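Local coordinates for protein twin-arginine translocation pathway signal (Rhodoferax ferrireducens, PDB 5IM2) that probably serves as the extracytoplasmic solute-binding subunit of a TRAP transporter, and holds a copurified benzoate in the cleft between its two lobes, at residues K52-M57 against P89-G94; I111-P116 against F263-N268. All coordinates share one frame; numbering follows the deposited sequence.

Contact 1 (K52-M57 against P89-G94). With BEZ (benzoic acid), chain B.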
loop_
_atom_site.group_PDB
_atom_site.type_symbol
_atom_site.label_atom_id
_atom_site.label_comp_id
_atom_site.label_asym_id
_atom_site.label_seq_id
_atom_site.Cartn_x
_atom_site.Cartn_y
_atom_site.Cartn_z
ATOM N N LYS A 52 -20.155 -8.103 -4.984
ATOM C CA LYS A 52 -19.862 -6.691 -5.175
ATOM C C LYS A 52 -18.450 -6.376 -4.701
ATOM O O LYS A 52 -18.099 -6.651 -3.546
ATOM C CB LYS A 52 -20.865 -5.828 -4.423
ATOM C CG LYS A 52 -22.266 -5.983 -4.940
ATOM C CD LYS A 52 -23.207 -5.022 -4.195
ATOM C CE LYS A 52 -24.664 -5.332 -4.471
ATOM N NZ LYS A 52 -25.386 -5.565 -3.191
ATOM N N PHE A 53 -17.662 -5.776 -5.591
ATOM C CA PHE A 53 -16.270 -5.381 -5.342
ATOM C C PHE A 53 -16.180 -3.853 -5.387
ATOM O O PHE A 53 -16.689 -3.236 -6.324
ATOM C CB PHE A 53 -15.375 -6.016 -6.408
ATOM C CG PHE A 53 -13.898 -5.750 -6.247
ATOM C CD1 PHE A 53 -13.338 -4.537 -6.620
ATOM C CD2 PHE A 53 -13.055 -6.758 -5.817
ATOM C CE1 PHE A 53 -11.985 -4.312 -6.511
ATOM C CE2 PHE A 53 -11.691 -6.533 -5.698
ATOM C CZ PHE A 53 -11.161 -5.288 -6.037
ATOM N N HIS A 54 -15.573 -3.230 -4.362
ATOM C CA HIS A 54 -15.480 -1.776 -4.277
ATOM C C HIS A 54 -14.062 -1.351 -3.931
ATOM O O HIS A 54 -13.442 -1.939 -3.042
ATOM C CB HIS A 54 -16.447 -1.217 -3.185
ATOM C CG HIS A 54 -16.801 0.231 -3.317
ATOM N ND1 HIS A 54 -17.286 0.953 -2.249
ATOM C CD2 HIS A 54 -16.822 1.076 -4.377
ATOM C CE1 HIS A 54 -17.541 2.192 -2.628
ATOM N NE2 HIS A 54 -17.262 2.295 -3.915
ATOM N N THR A 55 -13.579 -0.286 -4.574
ATOM C CA THR A 55 -12.282 0.281 -4.214
ATOM C C THR A 55 -12.216 1.730 -4.668
ATOM O O THR A 55 -13.148 2.261 -5.283
ATOM C CB THR A 55 -11.144 -0.554 -4.833
ATOM O OG1 THR A 55 -9.868 -0.091 -4.377
ATOM C CG2 THR A 55 -11.167 -0.491 -6.351
ATOM N N PHE A 56 -11.086 2.370 -4.372
ATOM C CA PHE A 56 -10.910 3.802 -4.584
ATOM C C PHE A 56 -10.067 4.117 -5.820
ATOM O O PHE A 56 -9.943 5.296 -6.204
ATOM C CB PHE A 56 -10.277 4.433 -3.317
ATOM C CG PHE A 56 -8.877 3.931 -3.033
ATOM C CD1 PHE A 56 -7.771 4.568 -3.568
ATOM C CD2 PHE A 56 -8.658 2.826 -2.229
ATOM C CE1 PHE A 56 -6.494 4.098 -3.330
ATOM C CE2 PHE A 56 -7.370 2.353 -1.993
ATOM C CZ PHE A 56 -6.292 3.008 -2.533
ATOM N N MET A 57 -9.529 3.084 -6.488
ATOM C CA MET A 57 -8.693 3.274 -7.660
ATOM C C MET A 57 -9.524 3.746 -8.843
ATOM O O MET A 57 -10.683 3.360 -9.011
ATOM C CB MET A 57 -7.991 1.967 -8.034
ATOM C CG MET A 57 -7.047 1.427 -6.965
ATOM S SD MET A 57 -5.799 2.617 -6.417
ATOM C CE MET A 57 -4.841 2.851 -7.922
ATOM N N PRO A 89 -15.090 0.769 -9.228
ATOM C CA PRO A 89 -13.889 1.545 -8.922
ATOM C C PRO A 89 -14.257 2.948 -8.426
ATOM O O PRO A 89 -15.417 3.309 -8.355
ATOM C CB PRO A 89 -13.175 1.600 -10.263
ATOM C CG PRO A 89 -14.326 1.663 -11.264
ATOM C CD PRO A 89 -15.463 0.868 -10.658
ATOM N N ALA A 90 -13.222 3.735 -8.086
ATOM C CA ALA A 90 -13.354 5.193 -7.944
ATOM C C ALA A 90 -14.422 5.577 -6.913
ATOM O O ALA A 90 -15.166 6.569 -7.067
ATOM C CB ALA A 90 -13.642 5.813 -9.301
ATOM N N MET A 91 -14.521 4.766 -5.862
ATOM C CA MET A 91 -15.534 4.922 -4.807
ATOM C C MET A 91 -16.935 5.168 -5.364
ATOM O O MET A 91 -17.722 5.916 -4.793
ATOM C CB MET A 91 -15.146 6.052 -3.848
ATOM C CG MET A 91 -13.861 5.798 -3.087
ATOM S SD MET A 91 -13.828 4.265 -2.131
ATOM C CE MET A 91 -15.228 4.409 -1.067
ATOM N N GLN A 92 -17.293 4.479 -6.455
ATOM C CA GLN A 92 -18.548 4.798 -7.137
ATOM C C GLN A 92 -19.777 4.479 -6.311
ATOM O O GLN A 92 -20.854 5.009 -6.600
ATOM C CB GLN A 92 -18.657 4.030 -8.449
ATOM C CG GLN A 92 -17.896 4.691 -9.546
ATOM C CD GLN A 92 -17.748 3.806 -10.721
ATOM O OE1 GLN A 92 -18.262 2.670 -10.747
ATOM N NE2 GLN A 92 -17.049 4.295 -11.717
ATOM N N LEU A 93 -19.662 3.608 -5.317
ATOM C CA LEU A 93 -20.787 3.291 -4.451
ATOM C C LEU A 93 -20.871 4.192 -3.230
ATOM O O LEU A 93 -21.666 3.915 -2.328
ATOM C CB LEU A 93 -20.714 1.845 -4.004
ATOM C CG LEU A 93 -20.792 0.786 -5.087
ATOM C CD1 LEU A 93 -20.857 -0.570 -4.411
ATOM C CD2 LEU A 93 -22.005 1.020 -5.992
ATOM N N GLY A 94 -20.063 5.237 -3.164
ATOM C CA GLY A 94 -20.186 6.206 -2.099
ATOM C C GLY A 94 -19.196 5.961 -0.971
ATOM O O GLY A 94 -18.723 4.848 -0.735
HETATM C C BEZ B . -1.338 5.708 -1.713
HETATM O O1 BEZ B . -0.203 6.200 -1.449
HETATM O O2 BEZ B . -2.346 6.116 -1.089
HETATM C C1 BEZ B . -1.474 4.671 -2.787
HETATM C C2 BEZ B . -2.723 4.121 -3.062
HETATM C C3 BEZ B . -2.831 3.180 -4.089
HETATM C C4 BEZ B . -1.704 2.794 -4.793
HETATM C C5 BEZ B . -0.463 3.325 -4.499
HETATM C C6 BEZ B . -0.347 4.277 -3.481
#
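His54 swings its imidazole away from its own backbone N (chi1 -160°), which carries the ring off strand 49-55 and into the turn at Met91 to Gly94. Met91 meets it with a chain folded back at both chi2 and chi3, bringing SD over one face of the ring, 4.6 Å from the centroid of the His54 imidazole, and its CE methyl closer still, 3.6 Å from His54 CE1. The opposite face receives Leu93, whose CB makes a CH-pi contact at 3.7 Å from the centroid of that ring. A flat imidazole suits this slot: thin enough to slide between thioether and aliphatic chain, yet polar at its rim, where ND1 is hydrogen-bonded to Gln103 OE1. The amide of Gln103 also reaches Gly94 O, which lies near the ring plane by His54 CE1, so one side chain steadies both ring and turn.

Beside this sandwich the backbones join. Met91 N donates to Thr55 O at 2.9 Å with an N-H...O angle of 159°, while Ala90 N makes a bent, weak bond to Met57 O. Inside the loop, the type I turn is closed by Gly94 N to Met91 O; the backbone angles of Gly94 would press a CB against Leu93 O, so a residue without one fits. Phe56 turns its CB to Met91 SD, 3.7 Å apart, but its ring leads away to the ligand, meeting benzoate C2 at CZ. The polarisable sulfur of Met57, on a chain bent at chi2 and chi3, comes to 3.8 Å (SD) from benzoate C3.

The loop of residues 89-94 follows the edge strand 83-88 and runs toward helix 100-106, whose Leu100 packs on His54, Phe56 and Met91. Helix 62-78 touches Thr55, Met57 and Pro89, while strand 83-88 flanks His54 and Leu93 through Tyr88.

Contact 2 (I111-P116 against F263-N268). With BEZ (benzoic acid), chain B.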
loop_
_atom_site.group_PDB
_atom_site.type_symbol
_atom_site.label_atom_id
_atom_site.label_comp_id
_atom_site.label_asym_id
_atom_site.label_seq_id
_atom_site.Cartn_x
_atom_site.Cartn_y
_atom_site.Cartn_z
ATOM N N ILE A 111 -16.453 -7.497 -1.314
ATOM C CA ILE A 111 -14.992 -7.492 -1.340
ATOM C C ILE A 111 -14.499 -6.071 -1.542
ATOM O O ILE A 111 -15.019 -5.336 -2.389
ATOM C CB ILE A 111 -14.424 -8.409 -2.454
ATOM C CG1 ILE A 111 -14.855 -9.851 -2.219
ATOM C CG2 ILE A 111 -12.915 -8.276 -2.529
ATOM C CD1 ILE A 111 -14.606 -10.727 -3.445
ATOM N N ILE A 112 -13.492 -5.680 -0.756
ATOM C CA ILE A 112 -12.836 -4.387 -0.901
ATOM C C ILE A 112 -11.324 -4.583 -0.980
ATOM O O ILE A 112 -10.772 -5.595 -0.531
ATOM C CB ILE A 112 -13.224 -3.402 0.240
ATOM C CG1 ILE A 112 -12.821 -3.911 1.614
ATOM C CG2 ILE A 112 -14.713 -3.197 0.205
ATOM C CD1 ILE A 112 -11.476 -3.465 2.080
ATOM N N TRP A 113 -10.647 -3.586 -1.580
ATOM C CA TRP A 113 -9.194 -3.466 -1.565
ATOM C C TRP A 113 -8.885 -2.060 -1.076
ATOM O O TRP A 113 -9.358 -1.076 -1.674
ATOM C CB TRP A 113 -8.598 -3.704 -2.961
ATOM C CG TRP A 113 -7.106 -3.693 -3.097
ATOM C CD1 TRP A 113 -6.260 -4.758 -2.946
ATOM C CD2 TRP A 113 -6.295 -2.590 -3.502
ATOM N NE1 TRP A 113 -4.959 -4.369 -3.207
ATOM C CE2 TRP A 113 -4.961 -3.058 -3.580
ATOM C CE3 TRP A 113 -6.561 -1.252 -3.814
ATOM C CZ2 TRP A 113 -3.897 -2.236 -3.934
ATOM C CZ3 TRP A 113 -5.507 -0.441 -4.160
ATOM C CH2 TRP A 113 -4.197 -0.937 -4.237
ATOM N N THR A 114 -8.171 -1.969 0.036
ATOM C CA THR A 114 -7.920 -0.681 0.681
ATOM C C THR A 114 -6.559 -0.684 1.368
ATOM O O THR A 114 -5.905 -1.719 1.499
ATOM C CB THR A 114 -9.034 -0.341 1.691
ATOM O OG1 THR A 114 -8.999 1.061 2.002
ATOM C CG2 THR A 114 -8.878 -1.171 2.994
ATOM N N ILE A 115 -6.136 0.502 1.795
ATOM C CA ILE A 115 -4.999 0.665 2.697
ATOM C C ILE A 115 -5.526 0.665 4.135
ATOM O O ILE A 115 -6.297 1.579 4.500
ATOM C CB ILE A 115 -4.239 1.963 2.385
ATOM C CG1 ILE A 115 -3.586 1.861 0.997
ATOM C CG2 ILE A 115 -3.201 2.279 3.459
ATOM C CD1 ILE A 115 -2.705 3.034 0.541
ATOM N N PRO A 116 -5.148 -0.325 4.977
ATOM C CA PRO A 116 -5.591 -0.305 6.383
ATOM C C PRO A 116 -5.351 1.026 7.084
ATOM O O PRO A 116 -6.255 1.495 7.775
ATOM C CB PRO A 116 -4.789 -1.455 7.012
ATOM C CG PRO A 116 -4.560 -2.405 5.836
ATOM C CD PRO A 116 -4.308 -1.499 4.679
ATOM N N PHE A 263 -1.668 -3.003 1.924
ATOM C CA PHE A 263 -3.001 -3.110 1.368
ATOM C C PHE A 263 -3.610 -4.421 1.821
ATOM O O PHE A 263 -2.899 -5.421 1.976
ATOM C CB PHE A 263 -2.979 -3.099 -0.183
ATOM C CG PHE A 263 -2.368 -1.870 -0.767
ATOM C CD1 PHE A 263 -1.003 -1.728 -0.823
ATOM C CD2 PHE A 263 -3.182 -0.828 -1.237
ATOM C CE1 PHE A 263 -0.449 -0.580 -1.343
ATOM C CE2 PHE A 263 -2.629 0.308 -1.759
ATOM C CZ PHE A 263 -1.244 0.422 -1.817
ATOM N N VAL A 264 -4.925 -4.408 1.992
ATOM C CA VAL A 264 -5.692 -5.604 2.314
ATOM C C VAL A 264 -6.796 -5.799 1.281
ATOM O O VAL A 264 -7.481 -4.845 0.885
ATOM C CB VAL A 264 -6.271 -5.544 3.741
ATOM C CG1 VAL A 264 -7.254 -4.416 3.867
ATOM C CG2 VAL A 264 -6.898 -6.887 4.093
ATOM N N LEU A 265 -6.956 -7.064 0.835
ATOM C CA LEU A 265 -8.071 -7.502 0.016
ATOM C C LEU A 265 -8.937 -8.301 0.973
ATOM O O LEU A 265 -8.545 -9.401 1.389
ATOM C CB LEU A 265 -7.612 -8.356 -1.169
ATOM C CG LEU A 265 -8.666 -8.892 -2.123
ATOM C CD1 LEU A 265 -9.308 -7.735 -2.883
ATOM C CD2 LEU A 265 -8.004 -9.888 -3.060
ATOM N N ALA A 266 -10.063 -7.726 1.369
ATOM C CA ALA A 266 -10.904 -8.280 2.418
ATOM C C ALA A 266 -12.325 -8.583 1.932
ATOM O O ALA A 266 -12.924 -7.795 1.183
ATOM C CB ALA A 266 -10.954 -7.295 3.604
ATOM N N MET A 267 -12.890 -9.692 2.423
ATOM C CA MET A 267 -14.231 -10.149 2.064
ATOM C C MET A 267 -15.139 -10.191 3.282
ATOM O O MET A 267 -14.699 -10.517 4.390
ATOM C CB MET A 267 -14.158 -11.550 1.406
ATOM C CG MET A 267 -15.446 -11.973 0.787
ATOM S SD MET A 267 -15.279 -13.493 -0.169
ATOM C CE MET A 267 -16.977 -13.641 -0.701
ATOM N N ASN A 268 -16.412 -9.849 3.078
ATOM C CA ASN A 268 -17.429 -10.051 4.099
ATOM C C ASN A 268 -17.472 -11.511 4.554
ATOM O O ASN A 268 -17.599 -12.422 3.736
ATOM C CB ASN A 268 -18.792 -9.632 3.534
ATOM C CG ASN A 268 -19.909 -9.846 4.499
ATOM O OD1 ASN A 268 -20.673 -10.812 4.385
ATOM N ND2 ASN A 268 -20.043 -8.937 5.463
HETATM C C BEZ B . -1.338 5.708 -1.713
HETATM O O1 BEZ B . -0.203 6.200 -1.449
HETATM O O2 BEZ B . -2.346 6.116 -1.089
HETATM C C1 BEZ B . -1.474 4.671 -2.787
HETATM C C2 BEZ B . -2.723 4.121 -3.062
HETATM C C3 BEZ B . -2.831 3.180 -4.089
HETATM C C4 BEZ B . -1.704 2.794 -4.793
HETATM C C5 BEZ B . -0.463 3.325 -4.499
HETATM C C6 BEZ B . -0.347 4.277 -3.481
#
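Phe263 and Trp113 lie nearly parallel, planes 13° apart and centroids of the phenyl and the six-membered indole ring separated by 4.4 Å, but offset so far that little of one ring lies over the other. Ile115 runs alongside Phe263, and its CG1 stands 3.3 Å from Phe263 CE2. The same phenyl ring presents its edge to benzoate, CE2 being 3.7 Å from C3 of the ligand, and this flat apolar edge suits the flat benzoate ring. Separately, the Ile115 CD1 methyl lies by the carboxylate, near benzoate O2. Trp113 reaches Phe263 because CG points away from its own backbone N (chi1 -177°).

Behind these groups, strands 111-114 and 263-267 run antiparallel. Ile112 with Ala266 and Thr114 with Val264 are hydrogen-bonded pairs, each closed by two bonds; Ile112 N to Ala266 O is 2.9 Å. Between them Trp113 faces Leu265 as a non-hydrogen-bonded pair. This is the central part of the mixed five-stranded sheet of a periplasmic-binding-protein lobe. Beta-branched residues suit the extended backbone: Thr114 CG2 and Val264 CG1 meet at 3.7 Å, while on the other face Ile111 CG2 packs on Leu265 CD1. The short Ala266 side chain lies against Tyr101 of helix 100-106.

Further out, Gln166 of strand 161-167 accepts from Trp113 NE1, and His68 meets the indole edge-to-face. Asn268 follows as the N-cap of helix 269-273, its OD1 accepting from Ser271 N and its ND2 bonded to Ala104 O.

In the fold
Both contacts reach the same five-stranded mixed sheet, contact 1 through strand 49-55 and its loop 89-94; their centres are about 11 Å apart, and both segments of contact 1 precede those of contact 2 in the chain. Strands 49-55 and 111-114 are neighbours, so the contacts touch directly: Lys52 O lies 2.9 Å from Ile111 N in a probable hydrogen bond, and Phe53 packs on Ile111. Contact 1 lies toward edge strand 83-88; contact 2 spans the join to strand 262-267, which re-enters the sheet after the chain has laid down strand 161-167 in it and then crossed into the other lobe and back. Both contribute residues to the benzoate pocket, while Arg192 and Tyr118 hydrogen-bond the ligand.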